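Local coordinates for 6-carboxyhexanoate--coa ligase (Bacillus subtilis, PDB 5FLG), which is a ligase of the 6-carboxyhexanoate--CoA ligase family with a mixed alpha/beta fold, modelled with phosphoaminophosphonic acid-adenylate ester, pimelic acid and magnesium ions bound, at residues 97-102 / 211-216; 173-178 / 202-207. All coordinates share one frame; numbering follows the deposited sequence.

From the N terminus, helix 89-102 comes first and supplies residues 97-102. Interaction 1 closes when the chain returns after 108 intervening residues, at strand 211-215. Interaction 2 is nested in that long loop. Helix 170-184 meets strand 203-207, closing a shorter loop with 23 residues between the segments. Strands 203-207 and 211-215 follow each other in the chain and are antiparallel neighbours in the mixed sheet. Probable backbone hydrogen bonds, Q213 N to V205 O and I215 N to G203 O, join the two contacts. Helix 89-102 packs on one face of this strand pair and helix 170-184 on the other. The latter face carries pimelic acid, and both interactions contribute residues that touch it.

Interaction 1: residues 97-102 / 211-216; sequences RLLLEK and GYQRIT. With PML (pimelic acid), chain C.
L99 lays one methyl, CD1, against the aliphatic start of Q213. Its CD1 is 3.9 Å from Q213 CB, and the two side chains cross at about a right angle. The same methyl meets I215 tip to tip, with L99 CD1 4.2 Å from I215 CD1. The contact is small and apolar. The amide end of Q213 turns to other partners: OE1 accepts a hydrogen bond from N84 ND2, and NE2 is hydrogen-bonded to M210 O. This holds the amide at both atoms while CB stays against L99 CD1.

Helix 89-102 here rests on one face of the mixed sheet, where strand 211-215 runs between 81-84 and 203-207. Y212 and R214 project from the other face of the strand, toward helix 170-184 and pimelic acid. The Y212 hydroxyl OH donates to pimelic acid O11 at 2.7 Å. R214 grips the same carboxylate side-on, in bidentate fashion. Its NE donates to O11 at 3.0 Å (N-H...O angle 167°), and its NH2 donates to O12 at 3.2 Å (171°). Both bonds are nearly straight, and the ligand carbon C1 lies in the guanidinium plane. The bend of the R214 chain at chi3 (68°) turns its NE and NH2 to the ligand. O11 thus receives two bonds from this strand, while O12 receives one. The remaining nitrogen, R214 NH1, is hydrogen-bonded to T83 OG1 of the adjoining strand 81-84, which helps fix the rotation of the guanidinium. Y200 OH, S195 OG and R171 NE are also hydrogen-bonded to pimelic acid. I172 of helix 170-184 packs against R214.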
loop_
_atom_site.group_PDB
_atom_site.type_symbol
_atom_site.label_atom_id
_atom_site.label_comp_id
_atom_site.label_asym_id
_atom_site.label_seq_id
_atom_site.Cartn_x
_atom_site.Cartn_y
_atom_site.Cartn_z
ATOM N N ARG A 97 30.954 21.396 -1.969
ATOM C CA ARG A 97 30.888 22.256 -3.152
ATOM C C ARG A 97 32.186 22.149 -3.948
ATOM O O ARG A 97 32.151 22.130 -5.154
ATOM C CB ARG A 97 30.620 23.714 -2.772
ATOM C CG ARG A 97 29.171 23.970 -2.361
ATOM C CD ARG A 97 28.863 25.462 -2.215
ATOM N NE ARG A 97 29.538 26.038 -1.064
ATOM C CZ ARG A 97 29.045 26.080 0.184
ATOM N NH1 ARG A 97 27.820 25.655 0.460
ATOM N NH2 ARG A 97 29.772 26.608 1.157
ATOM N N LEU A 98 33.288 21.920 -3.246
ATOM C CA LEU A 98 34.587 21.652 -3.851
ATOM C C LEU A 98 34.569 20.339 -4.637
ATOM O O LEU A 98 34.868 20.329 -5.837
ATOM C CB LEU A 98 35.666 21.604 -2.758
ATOM C CG LEU A 98 37.099 21.299 -3.213
ATOM C CD1 LEU A 98 37.554 22.275 -4.284
ATOM C CD2 LEU A 98 38.058 21.326 -2.030
ATOM N N LEU A 99 34.049 19.288 -4.009
ATOM C CA LEU A 99 33.907 17.983 -4.651
ATOM C C LEU A 99 32.968 18.015 -5.853
ATOM O O LEU A 99 33.238 17.361 -6.833
ATOM C CB LEU A 99 33.361 16.943 -3.656
ATOM C CG LEU A 99 34.306 16.637 -2.485
ATOM C CD1 LEU A 99 33.645 15.796 -1.396
ATOM C CD2 LEU A 99 35.559 15.947 -2.994
ATOM N N LEU A 100 31.810 18.664 -5.752
ATOM C CA LEU A 100 30.934 18.782 -6.937
ATOM C C LEU A 100 31.688 19.435 -8.114
ATOM O O LEU A 100 31.506 19.029 -9.256
ATOM C CB LEU A 100 29.650 19.556 -6.623
ATOM C CG LEU A 100 28.675 18.872 -5.625
ATOM C CD1 LEU A 100 27.702 19.894 -5.057
ATOM C CD2 LEU A 100 27.894 17.737 -6.276
ATOM N N GLU A 101 32.505 20.446 -7.831
ATOM C CA GLU A 101 33.215 21.167 -8.879
ATOM C C GLU A 101 34.278 20.329 -9.552
ATOM O O GLU A 101 34.308 20.211 -10.773
ATOM C CB GLU A 101 33.855 22.450 -8.347
ATOM C CG GLU A 101 33.853 23.555 -9.396
ATOM C CD GLU A 101 34.578 24.817 -8.961
ATOM O OE1 GLU A 101 34.314 25.316 -7.855
ATOM O OE2 GLU A 101 35.409 25.326 -9.730
ATOM N N LYS A 102 35.071 19.666 -8.739
ATOM C CA LYS A 102 36.021 18.691 -9.196
ATOM C C LYS A 102 35.369 17.559 -10.001
ATOM O O LYS A 102 35.924 17.105 -10.991
ATOM C CB LYS A 102 36.780 18.142 -7.987
ATOM C CG LYS A 102 37.871 17.161 -8.373
ATOM C CD LYS A 102 38.656 16.688 -7.157
ATOM C CE LYS A 102 40.024 16.159 -7.569
ATOM N NZ LYS A 102 40.500 15.056 -6.690
ATOM N N GLY A 211 33.448 8.655 -6.753
ATOM C CA GLY A 211 32.676 7.678 -5.996
ATOM C C GLY A 211 31.716 8.284 -4.969
ATOM O O GLY A 211 31.098 9.328 -5.206
ATOM N N TYR A 212 31.636 7.646 -3.808
ATOM C CA TYR A 212 30.708 8.039 -2.718
ATOM C C TYR A 212 31.496 8.688 -1.598
ATOM O O TYR A 212 32.213 8.014 -0.841
ATOM C CB TYR A 212 29.992 6.808 -2.195
ATOM C CG TYR A 212 28.914 7.037 -1.117
ATOM C CD1 TYR A 212 27.613 7.331 -1.484
ATOM C CD2 TYR A 212 29.131 6.632 0.182
ATOM C CE1 TYR A 212 26.590 7.365 -0.568
ATOM C CE2 TYR A 212 28.120 6.707 1.149
ATOM C CZ TYR A 212 26.852 7.073 0.761
ATOM O OH TYR A 212 25.843 7.202 1.662
ATOM N N GLN A 213 31.416 10.014 -1.538
ATOM C CA GLN A 213 32.235 10.806 -0.651
ATOM C C GLN A 213 31.384 11.220 0.527
ATOM O O GLN A 213 30.584 12.133 0.410
ATOM C CB GLN A 213 32.765 12.040 -1.378
ATOM C CG GLN A 213 33.775 11.724 -2.474
ATOM C CD GLN A 213 35.166 11.451 -1.932
ATOM O OE1 GLN A 213 35.555 11.940 -0.864
ATOM N NE2 GLN A 213 35.919 10.639 -2.652
ATOM N N ARG A 214 31.471 10.468 1.635
ATOM C CA ARG A 214 30.697 10.804 2.810
ATOM C C ARG A 214 31.276 12.041 3.465
ATOM O O ARG A 214 32.474 12.161 3.599
ATOM C CB ARG A 214 30.746 9.635 3.818
ATOM C CG ARG A 214 30.326 8.331 3.221
ATOM C CD ARG A 214 30.452 7.180 4.197
ATOM N NE ARG A 214 29.498 7.310 5.276
ATOM C CZ ARG A 214 29.813 7.255 6.564
ATOM N NH1 ARG A 214 31.069 7.141 6.940
ATOM N NH2 ARG A 214 28.859 7.339 7.480
ATOM N N ILE A 215 30.408 12.888 3.999
ATOM C CA ILE A 215 30.818 14.060 4.701
ATOM C C ILE A 215 30.118 14.083 6.075
ATOM O O ILE A 215 28.889 14.124 6.162
ATOM C CB ILE A 215 30.445 15.306 3.888
ATOM C CG1 ILE A 215 31.127 15.252 2.504
ATOM C CG2 ILE A 215 30.845 16.548 4.646
ATOM C CD1 ILE A 215 30.721 16.355 1.549
ATOM N N THR A 216 30.898 14.021 7.152
ATOM C CA THR A 216 30.332 13.584 8.436
ATOM C C THR A 216 29.464 14.627 9.152
ATOM O O THR A 216 28.638 14.270 9.977
ATOM C CB THR A 216 31.406 13.114 9.417
ATOM O OG1 THR A 216 32.337 14.180 9.679
ATOM C CG2 THR A 216 32.100 11.901 8.885
HETATM C C1 PML C . 25.824 7.873 5.004
HETATM O O11 PML C . 26.733 7.498 4.194
HETATM O O12 PML C . 25.968 7.707 6.267
HETATM C C2 PML C . 24.785 8.870 4.457
HETATM C C3 PML C . 23.316 8.509 4.610
HETATM C C4 PML C . 22.394 9.730 4.772
HETATM C C5 PML C . 21.202 9.759 3.834
HETATM C C6 PML C . 19.864 10.035 4.514
HETATM C C7 PML C . 19.525 8.982 5.571
HETATM O O71 PML C . 19.439 7.780 5.226
HETATM O O72 PML C . 19.225 9.355 6.733
#

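Interaction 2: residues 173-178 / 202-207; sequences KEALAL and TGYVAG. With ANP (phosphoaminophosphonic acid-adenylate ester), chain D; PML (pimelic acid), chain C.
The hydroxyl of Y204 is the polar point of this contact: its OH sits 3.8 Å from A175 O, but its hydrogen bond goes to R228 NH2, and a weak one to E191 OE2. These outside partners satisfy a buried hydroxyl, and the helix meets the ring by packing alone. A175 CB comes to the ring obliquely and lies 3.9 Å from Y204 CE2. L178 crosses the tyrosine at about a right angle, with CD2 at 4.1 Å from Y204 OH. Y204 has CG between its backbone N and carbonyl carbon (chi1 69°), which turns the ring from the strand toward the helix. Two groups flank the ring in or near its plane. The backbone N of A206 lies at the CD1 edge, and C2 of pimelic acid approaches the other, with C2 4.1 Å from Y204 CD2.

The two helical residues serve different ligand pockets. A175 CB packs against the alkyl chain of pimelic acid, 3.8 Å from its C3. T202, just ahead of the strand, adds its methyl CG2 at 3.8 Å from ligand O12. L178 splits its branches: CD2 serves the tyrosine, while CD1 lies over the adenine face of phosphoaminophosphonic acid-adenylate ester, 3.4 Å from its C6. CG of L178 is anti to the backbone N (chi1 -172°); this brings the end of L178 nearer the strand than its first bond points. A bound magnesium ion lies about 7 Å from this side chain.

Helix 170-184 packs on the sheet face where Y204 and Y212 bring their rings together, planes at about 35°. Strand 203-207 runs between 188-194 and 211-215, and helix 154-164 touches the helix through K173 and L176.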
loop_
_atom_site.group_PDB
_atom_site.type_symbol
_atom_site.label_atom_id
_atom_site.label_comp_id
_atom_site.label_asym_id
_atom_site.label_seq_id
_atom_site.Cartn_x
_atom_site.Cartn_y
_atom_site.Cartn_z
ATOM N N LYS A 173 23.565 1.440 3.835
ATOM C CA LYS A 173 23.157 0.468 2.819
ATOM C C LYS A 173 22.156 1.049 1.811
ATOM O O LYS A 173 22.332 0.927 0.601
ATOM C CB LYS A 173 22.549 -0.744 3.452
ATOM C CG LYS A 173 22.333 -1.852 2.449
ATOM C CD LYS A 173 21.723 -3.073 3.118
ATOM C CE LYS A 173 20.432 -2.708 3.819
ATOM N NZ LYS A 173 19.633 -3.908 4.031
ATOM N N GLU A 174 21.152 1.741 2.327
ATOM C CA GLU A 174 20.144 2.346 1.495
ATOM C C GLU A 174 20.705 3.475 0.647
ATOM O O GLU A 174 20.507 3.491 -0.550
ATOM C CB GLU A 174 18.948 2.815 2.337
ATOM C CG GLU A 174 18.093 1.656 2.856
ATOM C CD GLU A 174 17.253 1.982 4.117
ATOM O OE1 GLU A 174 17.200 3.146 4.585
ATOM O OE2 GLU A 174 16.626 1.054 4.650
ATOM N N ALA A 175 21.503 4.345 1.249
ATOM C CA ALA A 175 21.998 5.484 0.552
ATOM C C ALA A 175 22.966 5.050 -0.532
ATOM O O ALA A 175 22.985 5.623 -1.629
ATOM C CB ALA A 175 22.685 6.416 1.513
ATOM N N LEU A 176 23.870 4.136 -0.183
ATOM C CA LEU A 176 24.882 3.702 -1.139
ATOM C C LEU A 176 24.242 2.906 -2.283
ATOM O O LEU A 176 24.690 2.982 -3.446
ATOM C CB LEU A 176 26.015 2.947 -0.441
ATOM C CG LEU A 176 27.243 2.536 -1.267
ATOM C CD1 LEU A 176 27.811 3.671 -2.136
ATOM C CD2 LEU A 176 28.311 1.998 -0.338
ATOM N N ALA A 177 23.190 2.148 -1.987
ATOM C CA ALA A 177 22.484 1.459 -3.063
ATOM C C ALA A 177 21.871 2.460 -4.029
ATOM O O ALA A 177 21.963 2.287 -5.278
ATOM C CB ALA A 177 21.416 0.548 -2.534
ATOM N N LEU A 178 21.196 3.468 -3.458
ATOM C CA LEU A 178 20.619 4.534 -4.266
ATOM C C LEU A 178 21.665 5.250 -5.103
ATOM O O LEU A 178 21.483 5.454 -6.302
ATOM C CB LEU A 178 19.878 5.535 -3.372
ATOM C CG LEU A 178 19.059 6.592 -4.113
ATOM C CD1 LEU A 178 17.953 7.142 -3.217
ATOM C CD2 LEU A 178 19.970 7.716 -4.589
ATOM N N THR A 202 25.279 13.308 8.915
ATOM C CA THR A 202 26.134 12.877 7.804
ATOM C C THR A 202 25.405 12.873 6.491
ATOM O O THR A 202 24.200 12.605 6.439
ATOM C CB THR A 202 26.695 11.493 8.039
ATOM O OG1 THR A 202 27.432 11.497 9.261
ATOM C CG2 THR A 202 27.604 11.073 6.914
ATOM N N GLY A 203 26.084 13.386 5.459
ATOM C CA GLY A 203 25.559 13.335 4.104
ATOM C C GLY A 203 26.651 12.914 3.147
ATOM O O GLY A 203 27.646 12.317 3.560
ATOM N N TYR A 204 26.480 13.218 1.849
ATOM C CA TYR A 204 27.456 12.802 0.880
ATOM C C TYR A 204 27.279 13.529 -0.450
ATOM O O TYR A 204 26.299 14.225 -0.677
ATOM C CB TYR A 204 27.394 11.290 0.612
ATOM C CG TYR A 204 26.132 10.799 -0.124
ATOM C CD1 TYR A 204 26.055 10.818 -1.502
ATOM C CD2 TYR A 204 25.031 10.307 0.583
ATOM C CE1 TYR A 204 24.951 10.385 -2.158
ATOM C CE2 TYR A 204 23.952 9.769 -0.080
ATOM C CZ TYR A 204 23.888 9.895 -1.463
ATOM O OH TYR A 204 22.823 9.388 -2.169
ATOM N N VAL A 205 28.350 13.478 -1.221
ATOM C CA VAL A 205 28.317 13.817 -2.650
ATOM C C VAL A 205 28.842 12.579 -3.361
ATOM O O VAL A 205 29.712 11.873 -2.840
ATOM C CB VAL A 205 29.264 14.999 -2.932
ATOM C CG1 VAL A 205 29.457 15.192 -4.434
ATOM C CG2 VAL A 205 28.676 16.262 -2.358
ATOM N N ALA A 206 28.186 12.208 -4.451
ATOM C CA ALA A 206 28.560 11.031 -5.197
ATOM C C ALA A 206 28.741 11.409 -6.662
ATOM O O ALA A 206 27.996 12.227 -7.208
ATOM C CB ALA A 206 27.507 9.981 -5.077
ATOM N N GLY A 207 29.607 10.661 -7.327
ATOM C CA GLY A 207 29.762 10.770 -8.768
ATOM C C GLY A 207 30.667 9.691 -9.301
ATOM O O GLY A 207 31.318 8.962 -8.539
HETATM P PG ANP D . 13.709 7.512 5.784
HETATM O O1G ANP D . 12.677 6.687 6.503
HETATM O O2G ANP D . 14.356 8.530 6.681
HETATM O O3G ANP D . 14.727 6.747 5.002
HETATM P PB ANP D . 13.470 8.960 3.201
HETATM O O1B ANP D . 14.142 7.812 2.536
HETATM O O2B ANP D . 12.364 9.736 2.588
HETATM N N3B ANP D . 12.757 8.390 4.668
HETATM P PA ANP D . 16.166 9.797 3.761
HETATM O O1A ANP D . 16.754 10.493 4.899
HETATM O O2A ANP D . 16.475 8.364 3.433
HETATM O O3A ANP D . 14.575 10.031 3.704
HETATM O "O5'" ANP D . 16.602 10.719 2.463
HETATM C "C5'" ANP D . 16.776 12.101 2.597
HETATM C "C4'" ANP D . 16.086 12.817 1.433
HETATM O "O4'" ANP D . 16.600 12.295 0.201
HETATM C "C3'" ANP D . 14.585 12.574 1.421
HETATM O "O3'" ANP D . 13.884 13.595 2.121
HETATM C "C2'" ANP D . 14.251 12.656 -0.040
HETATM O "O2'" ANP D . 14.175 14.032 -0.415
HETATM C "C1'" ANP D . 15.480 12.054 -0.660
HETATM N N9 ANP D . 15.238 10.627 -0.897
HETATM C C8 ANP D . 15.203 9.603 0.028
HETATM N N7 ANP D . 15.032 8.416 -0.600
HETATM C C5 ANP D . 14.915 8.690 -1.935
HETATM C C6 ANP D . 14.676 7.932 -3.175
HETATM N N6 ANP D . 14.490 6.609 -3.170
HETATM N N1 ANP D . 14.647 8.598 -4.350
HETATM C C2 ANP D . 14.793 9.927 -4.396
HETATM N N3 ANP D . 15.083 10.698 -3.335
HETATM C C4 ANP D . 15.038 10.141 -2.101
HETATM C C1 PML C . 25.824 7.873 5.004
HETATM O O11 PML C . 26.733 7.498 4.194
HETATM O O12 PML C . 25.968 7.707 6.267
HETATM C C2 PML C . 24.785 8.870 4.457
HETATM C C3 PML C . 23.316 8.509 4.610
HETATM C C4 PML C . 22.394 9.730 4.772
HETATM C C5 PML C . 21.202 9.759 3.834
HETATM C C6 PML C . 19.864 10.035 4.514
HETATM C C7 PML C . 19.525 8.982 5.571
HETATM O O71 PML C . 19.439 7.780 5.226
HETATM O O72 PML C . 19.225 9.355 6.733
#